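Local coordinates for protein cyclic UMP-AMP synthase (Rhodothermus marinus SG0.5JP17-172, PDB 6E0K) that makes the cyclic dinucleotide 3',3'-cUAMP from UTP and ATP with magnesium, as the second-messenger synthase of a CBASS antiphage defence system, at residues A[205-210]-A[274-278]. Numbering follows the deposited sequence.
Sequences APQDLA and RFLRY
Arg274 reaches from its helix to the loop at 205-210 and bonds through all three guanidinium nitrogens. NH2 gives a direct, salt-bridged hydrogen bond to Asp208 OD1 (2.9 Å, N-H...O 154°); the carboxylate is met from above its plane, the two flat groups standing 72° apart. One water accepts from Arg274 NH1 and donates to the same OD1 (2.7 Å), closing a ring that includes the salt bridge. A second accepts from Arg274 NE and donates to the backbone O of Leu209 (2.7 Å), and both waters lie in the guanidinium plane. The arginine chain runs extended and then bends at chi3 (69°), laying the guanidinium beside the loop with Pro206 CG over one face, 3.5 Å from NH1. Asp208 OD2 is satisfied separately, by a salt bridge to Lys271, so the carboxylate faces two cations and is probably ionised. The backbone O of Ala210 accepts from Arg197 NH1 of helix 186-202.

The rest of the contact is mostly apolar. Leu209 CD1 makes a CH-pi contact over one face of the Tyr278 ring, 3.9 Å from its centroid, while Pro206 CD lies 3.3 Å from Tyr278 OH. Ala210 CB touches Phe275 CD1 (3.7 Å), and that ring also packs on Phe193, Leu215 and Leu218. Pro206 to Leu209 form a type I beta turn, closed by Leu209 N to Pro206 O. The arrangement is that of an interhelical loop docked on a helix: the connection between helices 186-202 and 212-220, which carry the ATP-binding Lys194 and Ser212, is joined to helix 269-285 in the helical part of this CD-NTase.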
loop_
_atom_site.group_PDB
_atom_site.type_symbol
_atom_site.label_atom_id
_atom_site.label_comp_id
_atom_site.label_asym_id
_atom_site.label_seq_id
_atom_site.Cartn_x
_atom_site.Cartn_y
_atom_site.Cartn_z
ATOM N N ALA A 205 -22.918 -4.390 1.614
ATOM C CA ALA A 205 -22.266 -4.223 0.319
ATOM C C ALA A 205 -21.107 -5.213 0.157
ATOM O O ALA A 205 -20.619 -5.780 1.141
ATOM C CB ALA A 205 -21.766 -2.786 0.164
ATOM N N PRO A 206 -20.653 -5.443 -1.077
ATOM C CA PRO A 206 -19.628 -6.473 -1.301
ATOM C C PRO A 206 -18.364 -6.210 -0.499
ATOM O O PRO A 206 -17.891 -5.075 -0.410
ATOM C CB PRO A 206 -19.355 -6.382 -2.808
ATOM C CG PRO A 206 -20.622 -5.844 -3.387
ATOM C CD PRO A 206 -21.168 -4.897 -2.350
ATOM N N GLN A 207 -17.815 -7.292 0.073
ATOM C CA GLN A 207 -16.591 -7.205 0.867
ATOM C C GLN A 207 -15.458 -6.548 0.099
ATOM O O GLN A 207 -14.630 -5.847 0.698
ATOM C CB GLN A 207 -16.149 -8.602 1.308
ATOM C CG GLN A 207 -16.532 -8.963 2.721
ATOM C CD GLN A 207 -15.825 -8.100 3.749
ATOM O OE1 GLN A 207 -14.747 -7.560 3.493
ATOM N NE2 GLN A 207 -16.437 -7.955 4.917
ATOM N N ASP A 208 -15.388 -6.780 -1.213
ATOM C CA ASP A 208 -14.306 -6.253 -2.033
ATOM C C ASP A 208 -14.724 -5.013 -2.818
ATOM O O ASP A 208 -14.228 -4.782 -3.923
ATOM C CB ASP A 208 -13.774 -7.342 -2.967
ATOM C CG ASP A 208 -14.832 -7.885 -3.914
ATOM O OD1 ASP A 208 -16.027 -7.561 -3.755
ATOM O OD2 ASP A 208 -14.459 -8.655 -4.827
ATOM N N LEU A 209 -15.613 -4.198 -2.247
ATOM C CA LEU A 209 -16.096 -3.008 -2.941
ATOM C C LEU A 209 -14.956 -2.074 -3.340
ATOM O O LEU A 209 -14.959 -1.517 -4.442
ATOM C CB LEU A 209 -17.101 -2.279 -2.052
ATOM C CG LEU A 209 -17.700 -0.990 -2.611
ATOM C CD1 LEU A 209 -18.495 -1.277 -3.876
ATOM C CD2 LEU A 209 -18.583 -0.394 -1.553
ATOM N N ALA A 210 -13.969 -1.892 -2.467
ATOM C CA ALA A 210 -12.818 -1.097 -2.879
ATOM C C ALA A 210 -11.624 -1.404 -1.988
ATOM O O ALA A 210 -11.400 -0.715 -0.986
ATOM C CB ALA A 210 -13.138 0.398 -2.846
ATOM N N ARG A 274 -17.961 -0.270 -10.411
ATOM C CA ARG A 274 -18.900 -0.669 -9.370
ATOM C C ARG A 274 -18.754 0.220 -8.138
ATOM O O ARG A 274 -19.748 0.668 -7.553
ATOM C CB ARG A 274 -18.691 -2.139 -9.001
ATOM C CG ARG A 274 -19.647 -2.622 -7.898
ATOM C CD ARG A 274 -19.464 -4.093 -7.567
ATOM N NE ARG A 274 -18.198 -4.346 -6.900
ATOM C CZ ARG A 274 -17.871 -5.488 -6.307
ATOM N NH1 ARG A 274 -18.731 -6.506 -6.277
ATOM N NH2 ARG A 274 -16.681 -5.602 -5.728
ATOM N N PHE A 275 -17.513 0.472 -7.717
ATOM C CA PHE A 275 -17.299 1.374 -6.588
ATOM C C PHE A 275 -17.937 2.733 -6.852
ATOM O O PHE A 275 -18.582 3.306 -5.968
ATOM C CB PHE A 275 -15.797 1.504 -6.310
ATOM C CG PHE A 275 -15.427 2.704 -5.472
ATOM C CD1 PHE A 275 -15.673 2.719 -4.108
ATOM C CD2 PHE A 275 -14.836 3.815 -6.052
ATOM C CE1 PHE A 275 -15.340 3.816 -3.332
ATOM C CE2 PHE A 275 -14.490 4.925 -5.270
ATOM C CZ PHE A 275 -14.754 4.921 -3.906
ATOM N N LEU A 276 -17.797 3.250 -8.074
ATOM C CA LEU A 276 -18.384 4.552 -8.381
ATOM C C LEU A 276 -19.906 4.506 -8.305
ATOM O O LEU A 276 -20.530 5.460 -7.819
ATOM C CB LEU A 276 -17.942 5.027 -9.763
ATOM C CG LEU A 276 -16.430 5.178 -9.950
ATOM C CD1 LEU A 276 -16.155 5.571 -11.399
ATOM C CD2 LEU A 276 -15.820 6.200 -8.985
ATOM N N ARG A 277 -20.516 3.410 -8.772
ATOM C CA ARG A 277 -21.966 3.250 -8.643
ATOM C C ARG A 277 -22.398 3.247 -7.180
ATOM O O ARG A 277 -23.418 3.855 -6.825
ATOM C CB ARG A 277 -22.437 1.967 -9.337
ATOM C CG ARG A 277 -22.458 2.046 -10.845
ATOM C CD ARG A 277 -23.201 0.864 -11.465
ATOM N NE ARG A 277 -22.597 -0.436 -11.177
ATOM C CZ ARG A 277 -21.639 -1.001 -11.904
ATOM N NH1 ARG A 277 -21.125 -0.367 -12.953
ATOM N NH2 ARG A 277 -21.186 -2.204 -11.573
ATOM N N TYR A 278 -21.629 2.584 -6.307
ATOM C CA TYR A 278 -22.019 2.542 -4.904
ATOM C C TYR A 278 -21.861 3.914 -4.249
ATOM O O TYR A 278 -22.678 4.305 -3.409
ATOM C CB TYR A 278 -21.213 1.467 -4.153
ATOM C CG TYR A 278 -21.812 0.070 -4.249
ATOM C CD1 TYR A 278 -21.696 -0.682 -5.413
ATOM C CD2 TYR A 278 -22.488 -0.489 -3.170
ATOM C CE1 TYR A 278 -22.233 -1.964 -5.494
ATOM C CE2 TYR A 278 -23.031 -1.757 -3.245
ATOM C CZ TYR A 278 -22.908 -2.488 -4.405
ATOM O OH TYR A 278 -23.451 -3.762 -4.497
HETATM O O HOH W 1 -17.681 -8.980 -5.378
HETATM O O HOH W 2 -15.944 -2.791 -6.584
#